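Glutathione reductase (Bartonella henselae, PDB 3O0H) probably catalyses the NADPH-dependent reduction of glutathione disulfide to glutathione, as a dimeric FAD-containing flavoenzyme. Local coordinates at residues R43-L48 with N347-T352; R228-D233 with I361-F366; E312-N317 with W322-V327. One frame throughout, in Å; residues are numbered along the deposited sequence.

From the N terminus, helix 36-47 supplies the first half of contact 1. Its partner, 347-352, follows 299 residues later at the end of helix 334-349, so a long loop closes within the FAD-binding part. Contact 2 starts inside that loop, at 228-233, and ends beyond it, at 361-366. Contacts 1 and 2 therefore cross. Contact 2 ties the probable NADPH-binding part to the dimerisation domain. Contact 3 closes a short turn, 312-317 with 322-327, and falls within both larger loops. It touches contact 1, where Ala348 packs on Trp322, and lies about 26 Å from contact 2, centre to centre.

Contact 1: residues R43-L48 with N347-T352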
loop_
_atom_site.group_PDB
_atom_site.type_symbol
_atom_site.label_atom_id
_atom_site.label_comp_id
_atom_site.label_asym_id
_atom_site.label_seq_id
_atom_site.Cartn_x
_atom_site.Cartn_y
_atom_site.Cartn_z
ATOM N N ARG B 43 10.939 29.362 4.186
ATOM C CA ARG B 43 12.212 28.724 3.768
ATOM C C ARG B 43 12.435 28.989 2.295
ATOM O O ARG B 43 13.560 29.358 1.895
ATOM C CB ARG B 43 12.245 27.216 4.065
ATOM C CG ARG B 43 13.490 26.463 3.511
ATOM C CD ARG B 43 13.547 24.981 4.021
ATOM N NE ARG B 43 12.394 24.198 3.580
ATOM C CZ ARG B 43 12.227 23.668 2.361
ATOM N NH1 ARG B 43 11.123 22.981 2.096
ATOM N NH2 ARG B 43 13.148 23.783 1.411
ATOM N N LEU B 44 11.371 28.872 1.492
ATOM C CA LEU B 44 11.509 29.048 0.060
ATOM C C LEU B 44 11.846 30.515 -0.291
ATOM O O LEU B 44 12.704 30.747 -1.116
ATOM C CB LEU B 44 10.259 28.643 -0.702
ATOM C CG LEU B 44 9.909 27.164 -0.788
ATOM C CD1 LEU B 44 8.516 27.069 -1.469
ATOM C CD2 LEU B 44 10.972 26.393 -1.568
ATOM N N ALA B 45 11.155 31.465 0.322
ATOM C CA ALA B 45 11.422 32.875 0.090
ATOM C C ALA B 45 12.848 33.237 0.498
ATOM O O ALA B 45 13.507 34.036 -0.155
ATOM C CB ALA B 45 10.420 33.768 0.856
ATOM N N GLY B 46 13.292 32.689 1.622
ATOM C CA GLY B 46 14.641 32.973 2.122
ATOM C C GLY B 46 15.670 32.433 1.174
ATOM O O GLY B 46 16.672 33.100 0.887
ATOM N N ALA B 47 15.406 31.243 0.640
ATOM C CA ALA B 47 16.317 30.644 -0.335
ATOM C C ALA B 47 16.379 31.465 -1.615
ATOM O O ALA B 47 17.401 31.446 -2.292
ATOM C CB ALA B 47 15.922 29.157 -0.647
ATOM N N LEU B 48 15.299 32.183 -1.946
ATOM C CA LEU B 48 15.337 33.116 -3.064
ATOM C C LEU B 48 16.145 34.379 -2.770
ATOM O O LEU B 48 16.265 35.233 -3.621
ATOM C CB LEU B 48 13.953 33.565 -3.509
ATOM C CG LEU B 48 12.997 32.521 -4.058
ATOM C CD1 LEU B 48 11.678 33.256 -4.299
ATOM C CD2 LEU B 48 13.510 31.880 -5.333
ATOM N N ASN B 347 3.389 33.178 -6.909
ATOM C CA ASN B 347 2.635 34.415 -7.204
ATOM C C ASN B 347 3.268 35.706 -6.681
ATOM O O ASN B 347 3.294 36.736 -7.369
ATOM C CB ASN B 347 1.220 34.270 -6.624
ATOM C CG ASN B 347 0.345 33.386 -7.488
ATOM O OD1 ASN B 347 0.315 33.570 -8.679
ATOM N ND2 ASN B 347 -0.344 32.431 -6.897
ATOM N N ALA B 348 3.774 35.666 -5.453
ATOM C CA ALA B 348 4.242 36.890 -4.798
ATOM C C ALA B 348 5.557 37.356 -5.396
ATOM O O ALA B 348 5.808 38.558 -5.500
ATOM C CB ALA B 348 4.419 36.644 -3.333
ATOM N N PHE B 349 6.388 36.395 -5.767
ATOM C CA PHE B 349 7.738 36.694 -6.225
ATOM C C PHE B 349 7.981 36.406 -7.725
ATOM O O PHE B 349 9.092 36.621 -8.232
ATOM C CB PHE B 349 8.720 35.924 -5.338
ATOM C CG PHE B 349 8.568 36.242 -3.880
ATOM C CD1 PHE B 349 8.835 37.520 -3.415
ATOM C CD2 PHE B 349 8.122 35.283 -2.986
ATOM C CE1 PHE B 349 8.682 37.850 -2.061
ATOM C CE2 PHE B 349 7.953 35.582 -1.622
ATOM C CZ PHE B 349 8.230 36.884 -1.165
ATOM N N GLU B 350 6.966 35.943 -8.449
ATOM C CA GLU B 350 7.138 35.692 -9.901
ATOM C C GLU B 350 5.938 36.210 -10.720
ATOM O O GLU B 350 4.909 36.646 -10.176
ATOM C CB GLU B 350 7.399 34.200 -10.164
ATOM C CG GLU B 350 8.785 33.698 -9.710
ATOM C CD GLU B 350 8.751 32.365 -8.952
ATOM O OE1 GLU B 350 8.122 31.385 -9.442
ATOM O OE2 GLU B 350 9.361 32.301 -7.844
ATOM N N ASN B 351 6.111 36.197 -12.038
ATOM C CA ASN B 351 5.041 36.503 -12.978
ATOM C C ASN B 351 4.477 35.194 -13.542
ATOM O O ASN B 351 4.748 34.813 -14.677
ATOM C CB ASN B 351 5.554 37.390 -14.121
ATOM C CG ASN B 351 4.451 37.756 -15.092
ATOM O OD1 ASN B 351 3.270 37.678 -14.742
ATOM N ND2 ASN B 351 4.820 38.154 -16.319
ATOM N N THR B 352 3.669 34.520 -12.749
ATOM C CA THR B 352 3.282 33.148 -13.052
ATOM C C THR B 352 2.313 32.727 -12.010
ATOM O O THR B 352 2.735 32.193 -10.985
ATOM C CB THR B 352 4.505 32.158 -13.005
ATOM O OG1 THR B 352 4.050 30.789 -12.998
ATOM C CG2 THR B 352 5.355 32.392 -11.757
#
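The Phe349 ring receives Ala45 obliquely: CB of Ala45 lies 3.9 Å from CE2 of Phe349. One face of the ring carries Ala348 CB, its own neighbour in sequence, 3.9 Å above the ring plane and displaced toward the rim. The Phe349 side chain also touches Lys50 and Lys157 in nearby loops. The other flat group is the Glu350 carboxylate. Its OE2 approaches Leu48 CD1 at 4.3 Å, a loose contact on the exposed side.

The segments take in the C-terminal ends of helices 36-47 and 334-349 and the residues just after them. The first is the helix that follows strand 27-32 in the Rossmann-type FAD-binding fold. The second, helix 334-349, packs against it much later in the chain. Leu44 and Leu48 both rest on Val345 of helix 334-349, and Leu44 also meets Met342, so the pairing extends back from this contact.

Leu48 and Phe349 meet at an oblique angle, with Leu48 CD1 4.1 Å from Phe349 CB. The first torsion of Phe349, -57°, sets CG beside the backbone N and anti to the carbonyl carbon. This carries the ring toward Ala45. No hydrogen bond links the two segments. Glu350 is the first residue after its helix to leave helical geometry.

Contact 2: residues R228-D233 with I361-F366; sequences RNFDYD and ITTAVF
Phe230 and Val365 join two domains of the glutathione reductase fold. Phe230 lies just ahead of helix 232-245, in the second Rossmann-type unit, which binds NADPH in this family. Val365 is on strand 363-365, an outermost strand, within this chain, of the antiparallel sheet in the dimerisation domain. The two segments bury 99 Å² between them, both sides summed, and no hydrogen bond crosses from one to the other.

The apolar part is small and close. Val365 CG2 comes obliquely to the far end of the Phe230 ring, 3.5 Å from CE2 and 3.6 Å from CZ. In Val365, CG1 is anti to the backbone N (chi1 -176°), which leaves CG2 beside that N and facing the ring. Thr363 points to the same side of the strand as Val365. Its OG1 is a distant neighbour, 4.5 Å from Phe230 CE2.

Backbone hydrogen bonds hold the strand in place: Thr363 pairs with Thr373 and Val365 with Ile371 of strand 371-375, and the Phe230 side chain also rests on Thr373. Ala364 points the other way and packs on Val458 of the second subunit, so the strand separates this contact from the dimer interface.

The polar bonds lie next to the apolar patch. Lys412 forms salt bridges with Asp231 OD1 and Asp233 OD2, and Arg392 with Asp233 OD2, which are further links to the dimerisation domain. Asp231 is also the N-cap of helix 232-245. Asp233 N gives its hydrogen to Asp231 OD1 at 3.0 Å, on the anti side and 34° out of the carboxylate plane.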
loop_
_atom_site.group_PDB
_atom_site.type_symbol
_atom_site.label_atom_id
_atom_site.label_comp_id
_atom_site.label_asym_id
_atom_site.label_seq_id
_atom_site.Cartn_x
_atom_site.Cartn_y
_atom_site.Cartn_z
ATOM N N ARG B 228 -19.594 11.954 9.263
ATOM C CA ARG B 228 -20.470 12.689 8.373
ATOM C C ARG B 228 -19.629 13.138 7.163
ATOM O O ARG B 228 -18.481 13.477 7.337
ATOM C CB ARG B 228 -20.947 13.954 9.100
ATOM C CG ARG B 228 -22.418 14.190 9.116
ATOM C CD ARG B 228 -22.731 15.551 9.748
ATOM N NE ARG B 228 -22.481 15.622 11.202
ATOM C CZ ARG B 228 -23.422 15.551 12.165
ATOM N NH1 ARG B 228 -24.707 15.344 11.875
ATOM N NH2 ARG B 228 -23.075 15.690 13.448
ATOM N N ASN B 229 -20.194 13.107 5.973
ATOM C CA ASN B 229 -19.526 13.558 4.713
ATOM C C ASN B 229 -18.538 12.562 4.053
ATOM O O ASN B 229 -17.988 12.848 2.961
ATOM C CB ASN B 229 -18.833 14.928 4.883
ATOM C CG ASN B 229 -19.804 16.013 5.315
ATOM O OD1 ASN B 229 -19.577 16.696 6.303
ATOM N ND2 ASN B 229 -20.886 16.152 4.588
ATOM N N PHE B 230 -18.335 11.412 4.678
ATOM C CA PHE B 230 -17.638 10.297 4.020
ATOM C C PHE B 230 -18.669 9.379 3.371
ATOM O O PHE B 230 -19.847 9.389 3.746
ATOM C CB PHE B 230 -16.835 9.498 5.035
ATOM C CG PHE B 230 -15.615 10.179 5.513
ATOM C CD1 PHE B 230 -15.711 11.263 6.374
ATOM C CD2 PHE B 230 -14.356 9.794 5.072
ATOM C CE1 PHE B 230 -14.605 11.910 6.800
ATOM C CE2 PHE B 230 -13.222 10.450 5.531
ATOM C CZ PHE B 230 -13.357 11.503 6.406
ATOM N N ASP B 231 -18.250 8.601 2.376
ATOM C CA ASP B 231 -19.131 7.619 1.762
ATOM C C ASP B 231 -19.792 6.721 2.845
ATOM O O ASP B 231 -19.154 6.317 3.793
ATOM C CB ASP B 231 -18.331 6.814 0.725
ATOM C CG ASP B 231 -19.157 5.728 0.029
ATOM O OD1 ASP B 231 -19.353 4.684 0.680
ATOM O OD2 ASP B 231 -19.559 5.927 -1.127
ATOM N N TYR B 232 -21.083 6.448 2.687
ATOM C CA TYR B 232 -21.860 5.721 3.725
ATOM C C TYR B 232 -21.235 4.368 4.070
ATOM O O TYR B 232 -21.172 3.996 5.235
ATOM C CB TYR B 232 -23.321 5.544 3.324
ATOM C CG TYR B 232 -24.039 4.490 4.181
ATOM C CD1 TYR B 232 -24.582 4.800 5.416
ATOM C CD2 TYR B 232 -24.142 3.165 3.734
ATOM C CE1 TYR B 232 -25.222 3.828 6.197
ATOM C CE2 TYR B 232 -24.808 2.181 4.491
ATOM C CZ TYR B 232 -25.329 2.506 5.734
ATOM O OH TYR B 232 -25.975 1.490 6.470
ATOM N N ASP B 233 -20.747 3.619 3.076
ATOM C CA ASP B 233 -20.130 2.308 3.384
ATOM C C ASP B 233 -18.944 2.492 4.339
ATOM O O ASP B 233 -18.748 1.701 5.263
ATOM C CB ASP B 233 -19.645 1.595 2.128
ATOM C CG ASP B 233 -20.733 0.866 1.396
ATOM O OD1 ASP B 233 -21.579 0.219 2.038
ATOM O OD2 ASP B 233 -20.702 0.876 0.161
ATOM N N ILE B 361 -8.937 15.812 -4.001
ATOM C CA ILE B 361 -8.009 15.582 -2.892
ATOM C C ILE B 361 -8.328 14.252 -2.192
ATOM O O ILE B 361 -9.463 14.015 -1.778
ATOM C CB ILE B 361 -8.069 16.727 -1.844
ATOM C CG1 ILE B 361 -7.704 18.077 -2.488
ATOM C CG2 ILE B 361 -7.102 16.401 -0.625
ATOM C CD1 ILE B 361 -7.924 19.277 -1.549
ATOM N N THR B 362 -7.343 13.368 -2.133
ATOM C CA THR B 362 -7.440 12.147 -1.380
ATOM C C THR B 362 -7.232 12.419 0.082
ATOM O O THR B 362 -6.366 13.208 0.470
ATOM C CB THR B 362 -6.371 11.123 -1.842
ATOM O OG1 THR B 362 -6.491 10.948 -3.248
ATOM C CG2 THR B 362 -6.548 9.771 -1.121
ATOM N N THR B 363 -8.047 11.772 0.904
ATOM C CA THR B 363 -7.943 11.850 2.330
ATOM C C THR B 363 -7.899 10.472 2.958
ATOM O O THR B 363 -8.349 9.498 2.370
ATOM C CB THR B 363 -9.029 12.744 2.988
ATOM O OG1 THR B 363 -10.338 12.299 2.658
ATOM C CG2 THR B 363 -8.877 14.184 2.510
ATOM N N ALA B 364 -7.245 10.412 4.120
ATOM C CA ALA B 364 -7.142 9.189 4.910
ATOM C C ALA B 364 -7.706 9.436 6.294
ATOM O O ALA B 364 -7.693 10.564 6.769
ATOM C CB ALA B 364 -5.663 8.723 4.987
ATOM N N VAL B 365 -8.233 8.386 6.937
ATOM C CA VAL B 365 -8.499 8.414 8.375
ATOM C C VAL B 365 -7.773 7.234 8.984
ATOM O O VAL B 365 -7.987 6.121 8.518
ATOM C CB VAL B 365 -10.002 8.278 8.669
ATOM C CG1 VAL B 365 -10.268 8.410 10.170
ATOM C CG2 VAL B 365 -10.815 9.317 7.840
ATOM N N PHE B 366 -6.888 7.474 9.962
ATOM C CA PHE B 366 -6.155 6.401 10.613
ATOM C C PHE B 366 -6.924 5.845 11.790
ATOM O O PHE B 366 -6.437 5.714 12.930
ATOM C CB PHE B 366 -4.733 6.832 10.935
ATOM C CG PHE B 366 -3.934 7.021 9.679
ATOM C CD1 PHE B 366 -3.794 8.275 9.106
ATOM C CD2 PHE B 366 -3.440 5.902 8.999
ATOM C CE1 PHE B 366 -3.083 8.434 7.901
ATOM C CE2 PHE B 366 -2.741 6.053 7.789
ATOM C CZ PHE B 366 -2.562 7.312 7.259
#

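Contact 3: residues E312-N317 with W322-V327. With FAD (flavin-adenine dinucleotide), chain H.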
loop_
_atom_site.group_PDB
_atom_site.type_symbol
_atom_site.label_atom_id
_atom_site.label_comp_id
_atom_site.label_asym_id
_atom_site.label_seq_id
_atom_site.Cartn_x
_atom_site.Cartn_y
_atom_site.Cartn_z
ATOM N N GLU B 312 -7.553 33.715 -5.768
ATOM C CA GLU B 312 -6.884 32.637 -6.449
ATOM C C GLU B 312 -5.359 32.702 -6.430
ATOM O O GLU B 312 -4.711 31.721 -6.815
ATOM C CB GLU B 312 -7.434 32.518 -7.893
ATOM C CG GLU B 312 -7.333 33.746 -8.773
ATOM C CD GLU B 312 -8.251 34.927 -8.347
ATOM O OE1 GLU B 312 -9.334 34.723 -7.720
ATOM O OE2 GLU B 312 -7.855 36.070 -8.620
ATOM N N LYS B 313 -4.777 33.820 -5.984
ATOM C CA LYS B 313 -3.328 33.910 -5.843
ATOM C C LYS B 313 -2.899 33.863 -4.343
ATOM O O LYS B 313 -1.723 34.066 -3.997
ATOM C CB LYS B 313 -2.829 35.161 -6.535
ATOM C CG LYS B 313 -3.082 35.153 -8.067
ATOM C CD LYS B 313 -3.805 36.425 -8.521
ATOM C CE LYS B 313 -4.122 36.433 -10.022
ATOM N NZ LYS B 313 -5.182 35.450 -10.472
ATOM N N MET B 314 -3.848 33.517 -3.477
ATOM C CA MET B 314 -3.638 33.464 -2.018
ATOM C C MET B 314 -3.517 34.887 -1.393
ATOM O O MET B 314 -3.085 35.030 -0.234
ATOM C CB MET B 314 -2.422 32.602 -1.619
ATOM C CG MET B 314 -2.324 31.229 -2.280
ATOM S SD MET B 314 -3.846 30.350 -2.069
ATOM C CE MET B 314 -3.814 29.962 -0.368
ATOM N N THR B 315 -3.964 35.899 -2.131
ATOM C CA THR B 315 -3.914 37.302 -1.678
ATOM C C THR B 315 -5.183 37.629 -0.887
ATOM O O THR B 315 -6.327 37.311 -1.301
ATOM C CB THR B 315 -3.867 38.321 -2.851
ATOM O OG1 THR B 315 -3.223 37.749 -4.000
ATOM C CG2 THR B 315 -3.108 39.640 -2.440
ATOM N N THR B 316 -4.982 38.319 0.215
ATOM C CA THR B 316 -6.095 38.996 0.898
ATOM C C THR B 316 -6.596 40.208 0.087
ATOM O O THR B 316 -6.104 40.533 -1.024
ATOM C CB THR B 316 -5.720 39.434 2.364
ATOM O OG1 THR B 316 -4.906 40.612 2.328
ATOM C CG2 THR B 316 -4.968 38.278 3.135
ATOM N N ASN B 317 -7.592 40.901 0.650
ATOM C CA ASN B 317 -8.037 42.186 0.106
ATOM C C ASN B 317 -7.033 43.332 0.291
ATOM O O ASN B 317 -7.273 44.412 -0.210
ATOM C CB ASN B 317 -9.411 42.567 0.668
ATOM C CG ASN B 317 -9.373 42.849 2.172
ATOM O OD1 ASN B 317 -8.771 42.128 2.926
ATOM N ND2 ASN B 317 -10.019 43.922 2.584
ATOM N N TRP B 322 -0.935 38.157 2.301
ATOM C CA TRP B 322 -1.362 36.874 1.739
ATOM C C TRP B 322 -1.672 35.972 2.905
ATOM O O TRP B 322 -1.374 36.330 4.037
ATOM C CB TRP B 322 -0.248 36.261 0.879
ATOM C CG TRP B 322 -0.007 36.875 -0.525
ATOM C CD1 TRP B 322 -0.441 36.360 -1.731
ATOM C CD2 TRP B 322 0.781 38.012 -0.845
ATOM N NE1 TRP B 322 0.000 37.121 -2.754
ATOM C CE2 TRP B 322 0.755 38.152 -2.256
ATOM C CE3 TRP B 322 1.511 38.923 -0.088
ATOM C CZ2 TRP B 322 1.420 39.170 -2.926
ATOM C CZ3 TRP B 322 2.176 39.937 -0.744
ATOM C CH2 TRP B 322 2.125 40.067 -2.160
ATOM N N ALA B 323 -2.286 34.810 2.653
ATOM C CA ALA B 323 -2.575 33.826 3.730
ATOM C C ALA B 323 -2.604 32.439 3.099
ATOM O O ALA B 323 -3.004 32.305 1.932
ATOM C CB ALA B 323 -3.923 34.110 4.441
ATOM N N VAL B 324 -2.190 31.421 3.856
ATOM C CA VAL B 324 -2.107 30.042 3.387
ATOM C C VAL B 324 -2.592 29.135 4.514
ATOM O O VAL B 324 -2.478 29.495 5.703
ATOM C CB VAL B 324 -0.646 29.670 2.992
ATOM C CG1 VAL B 324 -0.228 30.464 1.763
ATOM C CG2 VAL B 324 0.356 29.925 4.147
ATOM N N GLY B 325 -3.129 27.976 4.150
ATOM C CA GLY B 325 -3.376 26.938 5.111
ATOM C C GLY B 325 -4.723 26.955 5.704
ATOM O O GLY B 325 -5.632 27.549 5.120
ATOM N N ASP B 326 -4.833 26.388 6.926
ATOM C CA ASP B 326 -6.123 26.219 7.615
ATOM C C ASP B 326 -6.796 27.566 7.833
ATOM O O ASP B 326 -8.038 27.678 7.768
ATOM C CB ASP B 326 -5.937 25.532 8.984
ATOM C CG ASP B 326 -5.558 24.064 8.901
ATOM O OD1 ASP B 326 -5.421 23.502 7.793
ATOM O OD2 ASP B 326 -5.380 23.459 10.012
ATOM N N VAL B 327 -5.992 28.624 8.028
ATOM C CA VAL B 327 -6.570 29.923 8.351
ATOM C C VAL B 327 -7.473 30.501 7.225
ATOM O O VAL B 327 -8.320 31.371 7.465
ATOM C CB VAL B 327 -5.447 30.946 8.733
ATOM C CG1 VAL B 327 -4.657 31.459 7.453
ATOM C CG2 VAL B 327 -6.066 32.119 9.533
HETATM P PA FAD H . -0.390 25.037 11.558
HETATM O O1A FAD H . -1.440 24.759 12.590
HETATM O O2A FAD H . 0.450 23.844 11.192
HETATM O O5B FAD H . 0.582 26.234 11.978
HETATM C C5B FAD H . 0.142 27.450 12.546
HETATM C C4B FAD H . 1.261 27.896 13.464
HETATM O O4B FAD H . 1.113 29.260 13.827
HETATM C C3B FAD H . 1.342 27.111 14.769
HETATM O O3B FAD H . 2.670 26.616 14.965
HETATM C C2B FAD H . 0.983 28.121 15.842
HETATM O O2B FAD H . 1.707 27.885 17.026
HETATM C C1B FAD H . 1.401 29.423 15.251
HETATM N N9A FAD H . 0.661 30.666 15.525
HETATM C C8A FAD H . -0.684 30.877 15.441
HETATM N N7A FAD H . -0.917 32.185 15.628
HETATM C C5A FAD H . 0.289 32.796 15.824
HETATM C C6A FAD H . 0.661 34.104 15.982
HETATM N N6A FAD H . -0.225 35.110 16.044
HETATM N N1A FAD H . 1.994 34.407 16.122
HETATM C C2A FAD H . 2.929 33.402 16.055
HETATM N N3A FAD H . 2.569 32.109 15.864
HETATM C C4A FAD H . 1.264 31.846 15.709
HETATM N N1 FAD H . -3.708 16.834 8.439
HETATM C C2 FAD H . -3.366 15.884 7.499
HETATM O O2 FAD H . -3.138 16.174 6.297
HETATM N N3 FAD H . -3.262 14.603 7.874
HETATM C C4 FAD H . -3.449 14.187 9.183
HETATM O O4 FAD H . -3.286 12.985 9.427
HETATM C C4X FAD H . -3.796 15.141 10.140
HETATM N N5 FAD H . -3.978 14.803 11.453
HETATM C C5X FAD H . -4.281 15.810 12.369
HETATM C C6 FAD H . -4.479 15.443 13.689
HETATM C C7 FAD H . -4.769 16.402 14.650
HETATM C C7M FAD H . -4.962 15.950 16.087
HETATM C C8 FAD H . -4.856 17.732 14.287
HETATM C C8M FAD H . -5.211 18.793 15.309
HETATM C C9 FAD H . -4.685 18.105 12.959
HETATM C C9A FAD H . -4.401 17.135 11.991
HETATM N N10 FAD H . -4.212 17.455 10.658
HETATM C C10 FAD H . -3.892 16.476 9.752
HETATM C "C1'" FAD H . -4.332 18.841 10.158
HETATM C "C2'" FAD H . -3.015 19.559 10.013
HETATM O "O2'" FAD H . -2.399 19.634 11.285
HETATM C "C3'" FAD H . -3.294 20.944 9.491
HETATM O "O3'" FAD H . -4.148 20.955 8.361
HETATM C "C4'" FAD H . -1.998 21.683 9.240
HETATM O "O4'" FAD H . -1.235 21.682 10.450
HETATM C "C5'" FAD H . -2.264 23.125 8.829
HETATM O "O5'" FAD H . -1.024 23.803 8.529
HETATM P P FAD H . -1.011 25.390 8.771
HETATM O O1P FAD H . 0.285 25.969 8.251
HETATM O O2P FAD H . -2.250 26.005 8.157
HETATM O O3P FAD H . -1.197 25.663 10.321
#
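Met314 and Ala323 fasten a loop to strand 321-323, an edge strand, within this chain, of the parallel sheet in the FAD-binding Rossmann-type fold. By sequence, Thr316 to Asp326 appears to fit the TxxxxhyhhGD motif of FAD-binding Rossmann folds.

The tight part is largely buried. Ala323 N donates to Met314 O at 3.0 Å, nearly along the C=O axis (168° at the oxygen). This bond accompanies a single bridge between Thr315 and Trp322. Met314 is bent at its second and third torsions, which brings CE back to within 3.4 Å of Ala323 O. The Trp322 ring is met on one face by Thr315 CG2, a CH-pi contact 4.2 Å from the five-membered ring centroid and 15° off its normal. Lys313 O comes to the ring edge, 3.5 Å from Trp322 CD1. Phe344 of helix 334-349 adds an edge-to-face partner.

Outward, the grip is slacker. Glu312 is exposed, and the end of Lys313 leads away from the strand. Lys313 NZ and Glu312 OE2 form a salt bridge at 3.3 Å, with a weak hydrogen bond.

At the other end the chain reaches FAD. Gly325 has a positive phi, and its CA lies 3.4 Å from the phosphate oxygen O2P of FAD. The ribityl hydroxyl O3' of FAD donates to Asp326 OD1 at 2.9 Å. Asp326 N donates to FAD O2P at 2.9 Å, with an angle of 163° at the hydrogen.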